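Local coordinates for cutinase-like protein (Cryptococcus sp., PDB 2CZQ) that probably hydrolyses carboxylic esters, as expected of a cutinase-like enzyme with an alpha/beta hydrolase fold, at residues 8-13 against 64-69; 103-108 against 154-159. All blocks are in the same frame, centred on the assembly; numbering follows the deposited sequence. Where two conformers were deposited one is given.

Interaction 1. Residues 8-13 against 64-69; sequences QYVLIN and IRRINS
Strand 9-13, carrying V10 and I12, runs almost antiparallel to helix 64-69, from which R66 points at the strand and I67 brushes it with CG1; the two axes make an angle of 168° and come within 10.1 Å of each other. That spacing is bridged entirely by side chains, with no hydrogen bond between the segments. V10 and I12, two residues apart on the strand, both point toward the helix. I12 is extended at chi2 (172°) and ends in a methyl shared by two partners: CD1 lies 3.8 Å from R66 CG, and equally 3.8 Å from I67 CG1, whose side chain it meets at about a right angle. The R66 contact starts with its aliphatic stem. Its CG stands anti to the backbone N, and a bend at chi2 (64°) turns the rest of the chain along the strand toward V10. There the guanidinium presents a face to the valine, with V10 CG1 3.9 Å above the plane and displaced toward the rim, while V10 CG2 comes to 3.5 Å from R66 NH2. NE and NH2 find hydrogen bonds elsewhere, NH2 with a citric acid probably from the crystallisation liquor. Y44 of strand 41-45 also touches R66, and Y79 of strand 78-84 lies against V10 and I12. Helix 57-73 connects these two parallel strands, which flank 9-14, and packs on the strand between them: a beta-alpha-beta crossover of the alpha/beta hydrolase fold.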
ATOM      1  N   GLN A   8       8.658 -15.406  -8.202  1.00  6.69           N
ATOM      2  CA  GLN A   8       8.236 -15.452  -6.812  1.00  6.16           C
ATOM      3  C   GLN A   8       7.997 -14.027  -6.351  1.00  5.95           C
ATOM      4  O   GLN A   8       8.803 -13.130  -6.627  1.00  6.28           O
ATOM      5  CB  GLN A   8       9.292 -16.111  -5.930  1.00  6.45           C
ATOM      6  CG  GLN A   8       8.853 -16.265  -4.486  1.00  6.33           C
ATOM      7  CD  GLN A   8       9.889 -16.975  -3.653  1.00  6.46           C
ATOM      8  OE1 GLN A   8      11.053 -16.575  -3.620  1.00  7.46           O
ATOM      9  NE2 GLN A   8       9.477 -18.035  -2.978  1.00  7.31           N
ATOM     10  N   TYR A   9       6.894 -13.818  -5.648  1.00  5.57           N
ATOM     11  CA  TYR A   9       6.601 -12.491  -5.130  1.00  5.36           C
ATOM     12  C   TYR A   9       5.812 -12.570  -3.836  1.00  5.23           C
ATOM     13  O   TYR A   9       5.171 -13.579  -3.539  1.00  5.68           O
ATOM     14  CB  TYR A   9       5.856 -11.642  -6.176  1.00  5.73           C
ATOM     15  CG  TYR A   9       4.477 -12.162  -6.487  1.00  5.38           C
ATOM     16  CD1 TYR A   9       4.284 -13.115  -7.485  1.00  5.87           C
ATOM     17  CD2 TYR A   9       3.369 -11.723  -5.768  1.00  5.70           C
ATOM     18  CE1 TYR A   9       3.022 -13.612  -7.764  1.00  5.96           C
ATOM     19  CE2 TYR A   9       2.104 -12.206  -6.035  1.00  5.81           C
ATOM     20  CZ  TYR A   9       1.934 -13.152  -7.030  1.00  6.02           C
ATOM     21  OH  TYR A   9       0.672 -13.633  -7.268  1.00  6.38           O
ATOM     22  N   VAL A  10       5.868 -11.484  -3.075  1.00  5.13           N
ATOM     23  CA  VAL A  10       5.146 -11.377  -1.820  1.00  5.07           C
ATOM     24  C   VAL A  10       4.337 -10.088  -1.837  1.00  4.88           C
ATOM     25  O   VAL A  10       4.859  -9.016  -2.170  1.00  5.47           O
ATOM     26  CB  VAL A  10       6.094 -11.375  -0.602  1.00  5.25           C
ATOM     27  CG1 VAL A  10       5.304 -11.482   0.690  1.00  5.97           C
ATOM     28  CG2 VAL A  10       7.101 -12.508  -0.695  1.00  6.00           C
ATOM     29  N   LEU A  11       3.065 -10.223  -1.479  1.00  4.74           N
ATOM     30  CA  LEU A  11       2.174  -9.093  -1.264  1.00  4.97           C
ATOM     31  C   LEU A  11       2.191  -8.827   0.232  1.00  4.95           C
ATOM     32  O   LEU A  11       1.562  -9.546   1.010  1.00  5.39           O
ATOM     33  CB  LEU A  11       0.763  -9.422  -1.767  1.00  5.28           C
ATOM     34  CG  LEU A  11       0.678  -9.964  -3.201  1.00  5.50           C
ATOM     35  CD1 LEU A  11      -0.743 -10.380  -3.543  1.00  6.15           C
ATOM     36  CD2 LEU A  11       1.193  -8.949  -4.217  1.00  5.89           C
ATOM     37  N   ILE A  12       2.981  -7.838   0.635  1.00  4.82           N
ATOM     38  CA  ILE A  12       3.105  -7.478   2.037  1.00  4.92           C
ATOM     39  C   ILE A  12       2.031  -6.445   2.311  1.00  4.81           C
ATOM     40  O   ILE A  12       2.049  -5.365   1.718  1.00  5.54           O
ATOM     41  CB  ILE A  12       4.508  -6.891   2.337  1.00  5.10           C
ATOM     42  CG1 ILE A  12       5.600  -7.954   2.158  1.00  5.69           C
ATOM     43  CG2 ILE A  12       4.548  -6.272   3.746  1.00  5.76           C
ATOM     44  CD1 ILE A  12       7.023  -7.418   2.255  1.00  6.54           C
ATOM     45  N   ASN A  13       1.095  -6.779   3.193  1.00  4.42           N
ATOM     46  CA  ASN A  13       0.006  -5.860   3.492  1.00  4.60           C
ATOM     47  C   ASN A  13      -0.053  -5.530   4.969  1.00  4.71           C
ATOM     48  O   ASN A  13       0.049  -6.420   5.824  1.00  4.78           O
ATOM     49  CB  ASN A  13      -1.341  -6.379   2.966  1.00  5.01           C
ATOM     50  CG  ASN A  13      -1.920  -7.497   3.814  1.00  5.13           C
ATOM     51  OD1 ASN A  13      -2.835  -7.272   4.612  1.00  5.48           O
ATOM     52  ND2 ASN A  13      -1.393  -8.708   3.651  1.00  5.98           N
ATOM     53  N   ILE A  64       9.915  -4.130   6.652  1.00  5.77           N
ATOM     54  CA  ILE A  64      11.303  -4.131   6.218  1.00  6.06           C
ATOM     55  C   ILE A  64      11.966  -5.470   6.532  1.00  6.20           C
ATOM     56  O   ILE A  64      12.725  -5.996   5.717  1.00  6.49           O
ATOM     57  CB  ILE A  64      12.055  -2.925   6.815  1.00  6.13           C
ATOM     58  CG1 ILE A  64      11.487  -1.622   6.230  1.00  6.40           C
ATOM     59  CG2 ILE A  64      13.552  -3.045   6.550  1.00  7.36           C
ATOM     60  CD1 ILE A  64      12.004  -0.355   6.883  1.00  7.69           C
ATOM     61  N   ARG A  65      11.645  -6.035   7.695  1.00  6.50           N
ATOM     62  CA  ARG A  65      12.127  -7.365   8.065  1.00  7.20           C
ATOM     63  C   ARG A  65      11.754  -8.400   7.001  1.00  6.66           C
ATOM     64  O   ARG A  65      12.603  -9.191   6.572  1.00  7.22           O
ATOM     65  CB  ARG A  65      11.589  -7.777   9.439  0.50  7.64           C
ATOM     66  CG  ARG A  65      11.872  -9.225   9.835  0.50  9.35           C
ATOM     67  CD  ARG A  65      10.788  -9.837  10.714  0.50 12.19           C
ATOM     68  NE  ARG A  65      10.048 -10.907  10.046  0.50 14.26           N
ATOM     69  CZ  ARG A  65       9.061 -10.731   9.169  0.50 15.08           C
ATOM     70  NH1 ARG A  65       8.673  -9.515   8.819  0.50 15.66           N
ATOM     71  NH2 ARG A  65       8.462 -11.784   8.631  0.50 15.32           N
ATOM     72  N   ARG A  66      10.492  -8.399   6.574  1.00  6.31           N
ATOM     73  CA  ARG A  66      10.042  -9.357   5.568  1.00  6.14           C
ATOM     74  C   ARG A  66      10.754  -9.146   4.235  1.00  5.88           C
ATOM     75  O   ARG A  66      11.145 -10.116   3.581  1.00  5.98           O
ATOM     76  CB  ARG A  66       8.518  -9.320   5.386  1.00  6.12           C
ATOM     77  CG  ARG A  66       7.984 -10.357   4.406  1.00  6.10           C
ATOM     78  CD  ARG A  66       8.220 -11.778   4.871  1.00  6.41           C
ATOM     79  NE  ARG A  66       7.796 -12.816   3.937  1.00  6.47           N
ATOM     80  CZ  ARG A  66       8.516 -13.260   2.907  1.00  6.38           C
ATOM     81  NH1 ARG A  66       9.698 -12.726   2.623  1.00  7.86           N
ATOM     82  NH2 ARG A  66       8.047 -14.247   2.155  1.00  6.57           N
ATOM     83  N   ILE A  67      10.920  -7.886   3.837  1.00  5.78           N
ATOM     84  CA  ILE A  67      11.631  -7.576   2.601  1.00  6.15           C
ATOM     85  C   ILE A  67      13.047  -8.147   2.645  1.00  6.23           C
ATOM     86  O   ILE A  67      13.486  -8.843   1.721  1.00  6.07           O
ATOM     87  CB  ILE A  67      11.675  -6.052   2.361  1.00  5.91           C
ATOM     88  CG1 ILE A  67      10.281  -5.527   2.016  1.00  6.01           C
ATOM     89  CG2 ILE A  67      12.693  -5.699   1.265  1.00  6.84           C
ATOM     90  CD1 ILE A  67      10.188  -4.012   2.032  1.00  6.45           C
ATOM     91  N   ASN A  68      13.763  -7.851   3.724  1.00  6.76           N
ATOM     92  CA  ASN A  68      15.153  -8.258   3.826  1.00  7.81           C
ATOM     93  C   ASN A  68      15.319  -9.765   3.986  1.00  7.78           C
ATOM     94  O   ASN A  68      16.229 -10.352   3.401  1.00  7.84           O
ATOM     95  CB  ASN A  68      15.858  -7.482   4.934  1.00  8.82           C
ATOM     96  CG  ASN A  68      16.064  -6.015   4.577  1.00 10.60           C
ATOM     97  OD1 ASN A  68      16.158  -5.652   3.406  1.00 12.85           O
ATOM     98  ND2 ASN A  68      16.131  -5.166   5.594  1.00 12.69           N
ATOM     99  N   SER A  69      14.429 -10.400   4.743  1.00  7.98           N
ATOM    100  CA  SER A  69      14.500 -11.852   4.905  1.00  8.32           C
ATOM    101  C   SER A  69      14.260 -12.563   3.579  1.00  7.61           C
ATOM    102  O   SER A  69      14.938 -13.547   3.268  1.00  7.89           O
ATOM    103  CB  SER A  69      13.468 -12.335   5.926  0.65  9.09           C
ATOM    104  OG  SER A  69      13.770 -11.881   7.229  0.65 10.35           O
TER

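Interaction 2. Residues 103-108 against 154-159; sequences AAFNAV and VSKTLD
K156 drives its ammonium group into the C-terminal end of helix 103-107, where it meets the ring of F105 and the carbonyl oxygens of F105 and V108. The result is a lysine ammonium bonded to two carbonyls at the end of a helix that leads straight into strand 108-114 of the alpha/beta hydrolase sheet, combined with a cation-pi contact. NZ donates to F105 O at 2.7 Å, approaching from above the carbonyl plane, 37° out of it. Its bond to V108 O, 2.8 Å long, is nearly in line with that carbonyl (C=O...N angle 163°). The third partner is the aromatic face: NZ stands 3.5 Å from the centroid of the F105 ring and only 9° off its normal. CE follows over the same face as a CH-pi donor, 4.0 Å from the centroid. Two carbonyls and a ring face thus hold the ammonium, which would be expected to favour its charged form.

The next shell explains the placing. Beyond CG the lysine chain is fully extended, spanning the 8.7 Å between K156 CA and V108 CA, the closest pair of CA atoms across the contact. F105 has CG anti to the backbone N, which swings the ring alongside its own carbonyl and over the ammonium; W153 meets this ring edge-to-face. V108 is the first residue to leave the helical conformation, so its carbonyl is turned out of the helix and can join that of F105 around one donor. On the lysine side, K156 is bonded through its backbone to V111 of strand 108-114. T157 N closes the preceding turn on V154 O at 3.1 Å, and T157 OG1 bonds to W153 O.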
ATOM      1  N   ALA A 103      19.072  -2.738  -2.928  1.00 11.67           N
ATOM      2  CA  ALA A 103      18.388  -3.998  -3.192  1.00 10.81           C
ATOM      3  C   ALA A 103      16.913  -3.986  -2.818  1.00  9.84           C
ATOM      4  O   ALA A 103      16.076  -4.465  -3.591  1.00  9.29           O
ATOM      5  CB  ALA A 103      19.104  -5.144  -2.495  1.00 11.20           C
ATOM      6  N   ALA A 104      16.596  -3.453  -1.639  1.00  9.49           N
ATOM      7  CA  ALA A 104      15.212  -3.425  -1.182  1.00  9.12           C
ATOM      8  C   ALA A 104      14.373  -2.549  -2.103  1.00  8.55           C
ATOM      9  O   ALA A 104      13.315  -2.966  -2.565  1.00  8.15           O
ATOM     10  CB  ALA A 104      15.122  -2.955   0.256  1.00  9.61           C
ATOM     11  N   PHE A 105      14.860  -1.343  -2.396  1.00  8.42           N
ATOM     12  CA  PHE A 105      14.173  -0.460  -3.325  1.00  8.34           C
ATOM     13  C   PHE A 105      13.904  -1.160  -4.655  1.00  7.98           C
ATOM     14  O   PHE A 105      12.791  -1.116  -5.174  1.00  8.10           O
ATOM     15  CB  PHE A 105      14.989   0.809  -3.569  1.00  8.71           C
ATOM     16  CG  PHE A 105      14.371   1.730  -4.579  1.00  8.82           C
ATOM     17  CD1 PHE A 105      13.349   2.596  -4.204  1.00  9.48           C
ATOM     18  CD2 PHE A 105      14.785   1.718  -5.909  1.00  9.50           C
ATOM     19  CE1 PHE A 105      12.763   3.449  -5.127  1.00 10.18           C
ATOM     20  CE2 PHE A 105      14.200   2.569  -6.843  1.00 10.03           C
ATOM     21  CZ  PHE A 105      13.184   3.435  -6.450  1.00 10.29           C
ATOM     22  N   ASN A 106      14.929  -1.799  -5.212  1.00  8.24           N
ATOM     23  CA  ASN A 106      14.799  -2.453  -6.505  1.00  8.52           C
ATOM     24  C   ASN A 106      13.780  -3.593  -6.497  1.00  7.85           C
ATOM     25  O   ASN A 106      13.082  -3.810  -7.486  1.00  8.47           O
ATOM     26  CB  ASN A 106      16.155  -2.972  -6.985  1.00  9.15           C
ATOM     27  CG  ASN A 106      17.113  -1.857  -7.379  1.00 10.91           C
ATOM     28  OD1 ASN A 106      16.711  -0.723  -7.649  1.00 12.59           O
ATOM     29  ND2 ASN A 106      18.398  -2.183  -7.414  1.00 12.80           N
ATOM     30  N   ALA A 107      13.697  -4.310  -5.377  1.00  7.19           N
ATOM     31  CA  ALA A 107      12.813  -5.470  -5.258  1.00  6.81           C
ATOM     32  C   ALA A 107      11.343  -5.089  -5.098  1.00  6.31           C
ATOM     33  O   ALA A 107      10.451  -5.878  -5.440  1.00  6.32           O
ATOM     34  CB  ALA A 107      13.252  -6.353  -4.098  1.00  7.21           C
ATOM     35  N   VAL A 108      11.093  -3.896  -4.557  1.00  6.06           N
ATOM     36  CA  VAL A 108       9.724  -3.423  -4.393  1.00  6.00           C
ATOM     37  C   VAL A 108       9.251  -2.855  -5.726  1.00  5.94           C
ATOM     38  O   VAL A 108       9.665  -1.766  -6.146  1.00  6.35           O
ATOM     39  CB  VAL A 108       9.584  -2.385  -3.263  1.00  5.92           C
ATOM     40  CG1 VAL A 108       8.142  -1.910  -3.170  1.00  6.18           C
ATOM     41  CG2 VAL A 108      10.023  -2.982  -1.928  1.00  6.31           C
ATOM     42  N   VAL A 154       7.454   7.777  -5.950  1.00  6.41           N
ATOM     43  CA  VAL A 154       6.156   8.165  -6.494  1.00  6.62           C
ATOM     44  C   VAL A 154       5.801   7.419  -7.787  1.00  6.72           C
ATOM     45  O   VAL A 154       4.652   7.017  -7.971  1.00  6.60           O
ATOM     46  CB  VAL A 154       6.068   9.699  -6.669  1.00  6.76           C
ATOM     47  CG1 VAL A 154       4.834  10.097  -7.467  1.00  7.55           C
ATOM     48  CG2 VAL A 154       6.060  10.384  -5.306  1.00  7.77           C
ATOM     49  N   SER A 155       6.782   7.219  -8.665  1.00  6.90           N
ATOM     50  CA  SER A 155       6.518   6.618  -9.971  1.00  7.81           C
ATOM     51  C   SER A 155       6.048   5.163  -9.916  1.00  7.70           C
ATOM     52  O   SER A 155       5.491   4.664 -10.892  1.00  9.26           O
ATOM     53  CB  SER A 155       7.732   6.747 -10.886  1.00  8.48           C
ATOM     54  OG  SER A 155       8.772   5.888 -10.469  1.00  9.37           O
ATOM     55  N   LYS A 156       6.264   4.489  -8.790  1.00  7.03           N
ATOM     56  CA  LYS A 156       5.769   3.121  -8.640  1.00  6.80           C
ATOM     57  C   LYS A 156       4.806   2.983  -7.457  1.00  5.97           C
ATOM     58  O   LYS A 156       4.619   1.897  -6.917  1.00  5.75           O
ATOM     59  CB  LYS A 156       6.915   2.106  -8.586  1.00  7.29           C
ATOM     60  CG  LYS A 156       7.852   2.272  -7.416  1.00  7.96           C
ATOM     61  CD  LYS A 156       9.013   1.300  -7.545  1.00  9.17           C
ATOM     62  CE  LYS A 156      10.060   1.567  -6.482  1.00  8.72           C
ATOM     63  NZ  LYS A 156      11.163   0.560  -6.519  1.00  8.08           N
ATOM     64  N   THR A 157       4.174   4.095  -7.090  1.00  5.88           N
ATOM     65  CA  THR A 157       3.165   4.128  -6.045  1.00  5.62           C
ATOM     66  C   THR A 157       1.815   4.504  -6.639  1.00  5.48           C
ATOM     67  O   THR A 157       1.728   5.291  -7.589  1.00  5.62           O
ATOM     68  CB  THR A 157       3.576   5.152  -4.965  1.00  5.80           C
ATOM     69  OG1 THR A 157       4.805   4.735  -4.357  1.00  5.99           O
ATOM     70  CG2 THR A 157       2.573   5.204  -3.812  1.00  6.23           C
ATOM     71  N   LEU A 158       0.769   3.933  -6.059  1.00  5.50           N
ATOM     72  CA  LEU A 158      -0.589   4.374  -6.283  1.00  5.97           C
ATOM     73  C   LEU A 158      -1.172   4.634  -4.909  1.00  5.82           C
ATOM     74  O   LEU A 158      -1.248   3.716  -4.084  1.00  6.36           O
ATOM     75  CB  LEU A 158      -1.401   3.295  -6.990  0.50  7.00           C
ATOM     76  CG  LEU A 158      -1.643   3.396  -8.493  0.50  7.06           C
ATOM     77  CD1 LEU A 158      -2.648   2.332  -8.894  0.50  7.42           C
ATOM     78  CD2 LEU A 158      -2.124   4.775  -8.936  0.50  7.72           C
ATOM     79  N   ASP A 159      -1.521   5.893  -4.650  1.00  5.62           N
ATOM     80  CA  ASP A 159      -2.107   6.301  -3.379  1.00  5.61           C
ATOM     81  C   ASP A 159      -3.576   6.644  -3.622  1.00  5.39           C
ATOM     82  O   ASP A 159      -3.912   7.708  -4.158  1.00  5.67           O
ATOM     83  CB  ASP A 159      -1.335   7.473  -2.775  1.00  5.75           C
ATOM     84  CG  ASP A 159      -1.719   7.747  -1.341  1.00  5.67           C
ATOM     85  OD1 ASP A 159      -2.648   7.072  -0.834  1.00  6.71           O
ATOM     86  OD2 ASP A 159      -1.134   8.621  -0.659  1.00  6.53           O
TER

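In the fold
Both interactions bind connecting elements to one parallel sheet, yet by different chemistry. Interaction 1 is a buried, largely apolar helix-on-strand contact in which an arginine lends its aliphatic stem and guanidinium face; interaction 2, only partly buried, is a polar grip of a lysine on carbonyl oxygens and a ring at a helix-to-strand junction. In both a long basic side chain does the spanning, but only the lysine uses its charged end across the contact. The two contacts touch through I67 of helix 57-73: it meets I12 of strand 9-14 through CG1, while its CG2 packs 3.8 Å from A104 CB and its CD1 reaches V108.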